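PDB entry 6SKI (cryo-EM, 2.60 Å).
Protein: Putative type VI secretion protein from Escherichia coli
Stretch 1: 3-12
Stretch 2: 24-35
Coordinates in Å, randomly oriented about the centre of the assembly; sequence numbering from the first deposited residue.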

ATOM      1  N   LYS A   3     -36.767   0.991  14.827  1.00 61.09           N
ATOM      2  CA  LYS A   3     -36.814   1.521  13.472  1.00 61.09           C
ATOM      3  C   LYS A   3     -36.766   0.399  12.439  1.00 61.09           C
ATOM      4  O   LYS A   3     -37.156   0.588  11.291  1.00 61.09           O
ATOM      5  CB  LYS A   3     -35.664   2.503  13.240  1.00 61.09           C
ATOM      6  CG  LYS A   3     -35.816   3.354  11.987  1.00 61.09           C
ATOM      7  CD  LYS A   3     -34.641   4.295  11.808  1.00 61.09           C
ATOM      8  CE  LYS A   3     -34.512   5.242  12.987  1.00 61.09           C
ATOM      9  NZ  LYS A   3     -33.280   4.984  13.777  1.00 61.09           N
ATOM     10  N   TYR A   4     -36.295  -0.771  12.853  1.00 60.11           N
ATOM     11  CA  TYR A   4     -36.196  -1.922  11.972  1.00 60.11           C
ATOM     12  C   TYR A   4     -37.039  -3.061  12.524  1.00 60.11           C
ATOM     13  O   TYR A   4     -37.277  -3.152  13.731  1.00 60.11           O
ATOM     14  CB  TYR A   4     -34.741  -2.364  11.799  1.00 60.11           C
ATOM     15  CG  TYR A   4     -33.841  -1.232  11.372  1.00 60.11           C
ATOM     16  CD1 TYR A   4     -33.915  -0.709  10.091  1.00 60.11           C
ATOM     17  CD2 TYR A   4     -32.936  -0.668  12.256  1.00 60.11           C
ATOM     18  CE1 TYR A   4     -33.107   0.334   9.701  1.00 60.11           C
ATOM     19  CE2 TYR A   4     -32.125   0.375  11.874  1.00 60.11           C
ATOM     20  CZ  TYR A   4     -32.213   0.870  10.596  1.00 60.11           C
ATOM     21  OH  TYR A   4     -31.404   1.913  10.214  1.00 60.11           O
ATOM     22  N   GLN A   5     -37.505  -3.919  11.624  1.00 65.71           N
ATOM     23  CA  GLN A   5     -38.435  -4.977  11.981  1.00 65.71           C
ATOM     24  C   GLN A   5     -38.112  -6.237  11.200  1.00 65.71           C
ATOM     25  O   GLN A   5     -37.770  -6.175  10.017  1.00 65.71           O
ATOM     26  CB  GLN A   5     -39.877  -4.560  11.695  1.00 65.71           C
ATOM     27  CG  GLN A   5     -40.865  -4.940  12.769  1.00 65.71           C
ATOM     28  CD  GLN A   5     -42.284  -4.668  12.342  1.00 65.71           C
ATOM     29  OE1 GLN A   5     -42.692  -5.045  11.244  1.00 65.71           O
ATOM     30  NE2 GLN A   5     -43.043  -4.003  13.200  1.00 65.71           N
ATOM     31  N   GLY A   6     -38.241  -7.385  11.866  1.00 69.47           N
ATOM     32  CA  GLY A   6     -38.077  -8.664  11.220  1.00 69.47           C
ATOM     33  C   GLY A   6     -39.305  -9.521  11.467  1.00 69.47           C
ATOM     34  O   GLY A   6     -40.200  -9.153  12.227  1.00 69.47           O
ATOM     35  N   TYR A   7     -39.340 -10.665  10.795  1.00 75.51           N
ATOM     36  CA  TYR A   7     -40.486 -11.562  10.862  1.00 75.51           C
ATOM     37  C   TYR A   7     -40.022 -12.930  11.330  1.00 75.51           C
ATOM     38  O   TYR A   7     -39.244 -13.594  10.636  1.00 75.51           O
ATOM     39  CB  TYR A   7     -41.173 -11.646   9.500  1.00 75.51           C
ATOM     40  CG  TYR A   7     -41.691 -10.305   9.043  1.00 75.51           C
ATOM     41  CD1 TYR A   7     -42.940  -9.856   9.432  1.00 75.51           C
ATOM     42  CD2 TYR A   7     -40.912  -9.474   8.253  1.00 75.51           C
ATOM     43  CE1 TYR A   7     -43.407  -8.626   9.028  1.00 75.51           C
ATOM     44  CE2 TYR A   7     -41.370  -8.243   7.848  1.00 75.51           C
ATOM     45  CZ  TYR A   7     -42.618  -7.825   8.236  1.00 75.51           C
ATOM     46  OH  TYR A   7     -43.085  -6.596   7.832  1.00 75.51           O
ATOM     47  N   ASP A   8     -40.495 -13.348  12.501  1.00 79.31           N
ATOM     48  CA  ASP A   8     -40.211 -14.693  12.982  1.00 79.31           C
ATOM     49  C   ASP A   8     -41.209 -15.661  12.356  1.00 79.31           C
ATOM     50  O   ASP A   8     -42.428 -15.461  12.441  1.00 79.31           O
ATOM     51  CB  ASP A   8     -40.214 -14.749  14.514  1.00 79.31           C
ATOM     52  CG  ASP A   8     -41.519 -14.295  15.135  1.00 79.31           C
ATOM     53  OD1 ASP A   8     -41.495 -13.300  15.890  1.00 79.31           O
ATOM     54  OD2 ASP A   8     -42.549 -14.968  14.945  1.00 79.31           O
ATOM     55  N   VAL A   9     -40.682 -16.672  11.673  1.00 83.83           N
ATOM     56  CA  VAL A   9     -41.454 -17.544  10.799  1.00 83.83           C
ATOM     57  C   VAL A   9     -41.572 -18.909  11.459  1.00 83.83           C
ATOM     58  O   VAL A   9     -40.569 -19.599  11.668  1.00 83.83           O
ATOM     59  CB  VAL A   9     -40.808 -17.652   9.412  1.00 83.83           C
ATOM     60  CG1 VAL A   9     -41.766 -18.288   8.434  1.00 83.83           C
ATOM     61  CG2 VAL A   9     -40.375 -16.280   8.923  1.00 83.83           C
ATOM     62  N   THR A  10     -42.801 -19.305  11.794  1.00 86.61           N
ATOM     63  CA  THR A  10     -43.024 -20.647  12.324  1.00 86.61           C
ATOM     64  C   THR A  10     -42.830 -21.704  11.242  1.00 86.61           C
ATOM     65  O   THR A  10     -42.031 -22.633  11.405  1.00 86.61           O
ATOM     66  CB  THR A  10     -44.424 -20.747  12.930  1.00 86.61           C
ATOM     67  N   ASP A  11     -43.548 -21.575  10.128  1.00 85.77           N
ATOM     68  CA  ASP A  11     -43.440 -22.488   8.999  1.00 85.77           C
ATOM     69  C   ASP A  11     -43.005 -21.713   7.764  1.00 85.77           C
ATOM     70  O   ASP A  11     -43.589 -20.676   7.436  1.00 85.77           O
ATOM     71  CB  ASP A  11     -44.770 -23.196   8.732  1.00 85.77           C
ATOM     72  N   ALA A  12     -41.989 -22.233   7.062  1.00 86.32           N
ATOM     73  CA  ALA A  12     -41.350 -21.466   5.996  1.00 86.32           C
ATOM     74  C   ALA A  12     -41.079 -22.300   4.751  1.00 86.32           C
ATOM     75  O   ALA A  12     -40.120 -22.020   4.023  1.00 86.32           O
ATOM     76  CB  ALA A  12     -40.035 -20.848   6.483  1.00 86.32           C
ATOM     77  N   VAL A  24     -50.075 -18.871   2.386  1.00 83.04           N
ATOM     78  CA  VAL A  24     -49.805 -17.857   3.395  1.00 83.04           C
ATOM     79  C   VAL A  24     -48.665 -18.320   4.289  1.00 83.04           C
ATOM     80  O   VAL A  24     -48.514 -19.513   4.585  1.00 83.04           O
ATOM     81  CB  VAL A  24     -51.072 -17.537   4.209  1.00 83.04           C
ATOM     82  CG1 VAL A  24     -51.256 -18.520   5.357  1.00 83.04           C
ATOM     83  CG2 VAL A  24     -51.008 -16.118   4.745  1.00 83.04           C
ATOM     84  N   VAL A  25     -47.818 -17.373   4.678  1.00 82.08           N
ATOM     85  CA  VAL A  25     -46.745 -17.641   5.623  1.00 82.08           C
ATOM     86  C   VAL A  25     -46.895 -16.666   6.776  1.00 82.08           C
ATOM     87  O   VAL A  25     -46.324 -15.572   6.758  1.00 82.08           O
ATOM     88  CB  VAL A  25     -45.369 -17.503   4.948  1.00 82.08           C
ATOM     89  CG1 VAL A  25     -44.270 -17.929   5.890  1.00 82.08           C
ATOM     90  CG2 VAL A  25     -45.329 -18.324   3.679  1.00 82.08           C
ATOM     91  N   VAL A  26     -47.666 -17.055   7.790  1.00 82.27           N
ATOM     92  CA  VAL A  26     -47.866 -16.181   8.935  1.00 82.27           C
ATOM     93  C   VAL A  26     -46.571 -16.102   9.725  1.00 82.27           C
ATOM     94  O   VAL A  26     -45.976 -17.125  10.084  1.00 82.27           O
ATOM     95  CB  VAL A  26     -49.035 -16.679   9.797  1.00 82.27           C
ATOM     96  CG1 VAL A  26     -48.851 -16.251  11.241  1.00 82.27           C
ATOM     97  CG2 VAL A  26     -50.346 -16.151   9.252  1.00 82.27           C
ATOM     98  N   ALA A  27     -46.126 -14.881   9.992  1.00 79.48           N
ATOM     99  CA  ALA A  27     -44.904 -14.650  10.740  1.00 79.48           C
ATOM    100  C   ALA A  27     -45.130 -13.472  11.668  1.00 79.48           C
ATOM    101  O   ALA A  27     -45.700 -12.458  11.258  1.00 79.48           O
ATOM    102  CB  ALA A  27     -43.722 -14.377   9.803  1.00 79.48           C
ATOM    103  N   LYS A  28     -44.692 -13.605  12.914  1.00 76.71           N
ATOM    104  CA  LYS A  28     -44.905 -12.509  13.842  1.00 76.71           C
ATOM    105  C   LYS A  28     -43.863 -11.420  13.616  1.00 76.71           C
ATOM    106  O   LYS A  28     -42.779 -11.658  13.080  1.00 76.71           O
ATOM    107  CB  LYS A  28     -44.863 -12.999  15.288  1.00 76.71           C
ATOM    108  N   LYS A  29     -44.200 -10.210  14.048  1.00 73.09           N
ATOM    109  CA  LYS A  29     -43.382  -9.031  13.806  1.00 73.09           C
ATOM    110  C   LYS A  29     -42.521  -8.786  15.034  1.00 73.09           C
ATOM    111  O   LYS A  29     -43.033  -8.403  16.092  1.00 73.09           O
ATOM    112  CB  LYS A  29     -44.256  -7.816  13.506  1.00 73.09           C
ATOM    113  CG  LYS A  29     -44.839  -7.813  12.110  1.00 73.09           C
ATOM    114  CD  LYS A  29     -45.491  -6.485  11.786  1.00 73.09           C
ATOM    115  CE  LYS A  29     -46.535  -6.120  12.821  1.00 73.09           C
ATOM    116  NZ  LYS A  29     -47.640  -5.330  12.217  1.00 73.09           N
ATOM    117  N   LYS A  30     -41.256  -8.993  14.890  1.00 69.15           N
ATOM    118  CA  LYS A  30     -40.204  -8.952  15.880  1.00 69.15           C
ATOM    119  C   LYS A  30     -39.389  -7.675  15.734  1.00 69.15           C
ATOM    120  O   LYS A  30     -39.137  -7.216  14.617  1.00 69.15           O
ATOM    121  CB  LYS A  30     -39.288 -10.168  15.710  1.00 69.15           C
ATOM    122  CG  LYS A  30     -38.376 -10.466  16.879  1.00 69.15           C
ATOM    123  CD  LYS A  30     -37.540 -11.705  16.590  1.00 69.15           C
ATOM    124  CE  LYS A  30     -36.701 -12.106  17.790  1.00 69.15           C
ATOM    125  NZ  LYS A  30     -35.722 -11.050  18.162  1.00 69.15           N
ATOM    126  N   PRO A  31     -38.979  -7.064  16.843  1.00 65.36           N
ATOM    127  CA  PRO A  31     -38.041  -5.943  16.753  1.00 65.36           C
ATOM    128  C   PRO A  31     -36.690  -6.417  16.244  1.00 65.36           C
ATOM    129  O   PRO A  31     -36.242  -7.521  16.559  1.00 65.36           O
ATOM    130  CB  PRO A  31     -37.957  -5.448  18.201  1.00 65.36           C
ATOM    131  CG  PRO A  31     -39.281  -5.840  18.776  1.00 65.36           C
ATOM    132  CD  PRO A  31     -39.498  -7.214  18.211  1.00 65.36           C
ATOM    133  N   ALA A  32     -36.046  -5.576  15.443  1.00 60.15           N
ATOM    134  CA  ALA A  32     -34.754  -5.892  14.855  1.00 60.15           C
ATOM    135  C   ALA A  32     -33.740  -4.834  15.261  1.00 60.15           C
ATOM    136  O   ALA A  32     -33.999  -3.635  15.122  1.00 60.15           O
ATOM    137  CB  ALA A  32     -34.847  -5.983  13.332  1.00 60.15           C
ATOM    138  N   ARG A  33     -32.596  -5.285  15.769  1.00 59.25           N
ATOM    139  CA  ARG A  33     -31.493  -4.386  16.071  1.00 59.25           C
ATOM    140  C   ARG A  33     -31.060  -3.652  14.814  1.00 59.25           C
ATOM    141  O   ARG A  33     -31.237  -4.137  13.698  1.00 59.25           O
ATOM    142  CB  ARG A  33     -30.299  -5.168  16.605  1.00 59.25           C
ATOM    143  CG  ARG A  33     -30.191  -5.300  18.100  1.00 59.25           C
ATOM    144  CD  ARG A  33     -28.986  -6.166  18.405  1.00 59.25           C
ATOM    145  NE  ARG A  33     -29.160  -7.509  17.865  1.00 59.25           N
ATOM    146  CZ  ARG A  33     -28.179  -8.391  17.712  1.00 59.25           C
ATOM    147  NH1 ARG A  33     -26.941  -8.074  18.051  1.00 59.25           N
ATOM    148  NH2 ARG A  33     -28.438  -9.590  17.215  1.00 59.25           N
ATOM    149  N   GLY A  34     -30.486  -2.469  14.997  1.00 54.99           N
ATOM    150  CA  GLY A  34     -29.743  -1.798  13.949  1.00 54.99           C
ATOM    151  C   GLY A  34     -28.265  -1.798  14.307  1.00 54.99           C
ATOM    152  O   GLY A  34     -27.849  -1.116  15.244  1.00 54.99           O
ATOM    153  N   VAL A  35     -27.489  -2.575  13.556  1.00 52.63           N
ATOM    154  CA  VAL A  35     -26.068  -2.744  13.838  1.00 52.63           C
ATOM    155  C   VAL A  35     -25.255  -1.919  12.849  1.00 52.63           C
ATOM    156  O   VAL A  35     -25.512  -1.945  11.641  1.00 52.63           O
ATOM    157  CB  VAL A  35     -25.661  -4.229  13.824  1.00 52.63           C
ATOM    158  CG1 VAL A  35     -26.660  -5.042  14.622  1.00 52.63           C
ATOM    159  CG2 VAL A  35     -25.553  -4.778  12.418  1.00 52.63           C
TER

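Two antiparallel strands of one chain pair edge to edge here, held mainly by backbone hydrogen bonds and flanked by small apolar contacts on both faces of the sheet. The strand axes approach to 4.3 Å, and their directions differ by 132°, so the pair is antiparallel but clearly skewed. Together the two stretches bury 726 Å².

The most regular part is the pairing of G6 with K30. G6 N donates to K30 O at 2.9 Å, and K30 N donates to G6 O, also at 2.9 Å. Both bonds are nearly straight, with angles of 171° and 164° at the hydrogen. Two residues along, D8 pairs with K28. D8 N donates to K28 O at 2.9 Å, and K28 N returns a bond to D8 O at 3.0 Å. These bonds are more bent, at 143° and 131°. K28 N also lies 3.3 Å from D8 OD2, a weak hydrogen bond. The aspartate side chain, with chi1 in the p well, thus brings a carboxylate oxygen to the same amide that its own backbone carbonyl accepts from. At the other end, A32 N donates to Y4 O at 3.2 Å.

Between the hydrogen-bonded pairs, Y7 faces K29. Here the backbones meet through CA-H...O contacts. Y7 CA is 3.2 Å from K28 O, and K29 CA is 3.6 Å from G6 O. These carbonyls also accept amide hydrogen bonds, so each serves two neighbours on the opposing strand.

The side chains of Y7, V9, A27 and K29 share one face. Y7 CB packs 3.7 Å from A27 CB, and V9 CG2 lies 3.9 Å from the same A27 CB. The methyl group of A27 therefore touches both residues. V9 CG1 also meets V25 CG1 at 3.6 Å. The aliphatic part of K29 lies against the tyrosine, with K29 CG 3.5 Å from Y7 CE1.

The other face carries Y4, A32, K30, D8 and K28. Y4 CB sits 3.9 Å from A32 CB. The Y4 ring extends along the second strand to G34, where Y4 CD2 is 3.8 Å from G34 CA. The absence of a side chain matters here: an ideal CB on G34 would fall 2.7 Å from Y4 CE2, a clash. The side chain of K28 is modelled only to CB, so its reach toward D8 cannot be judged.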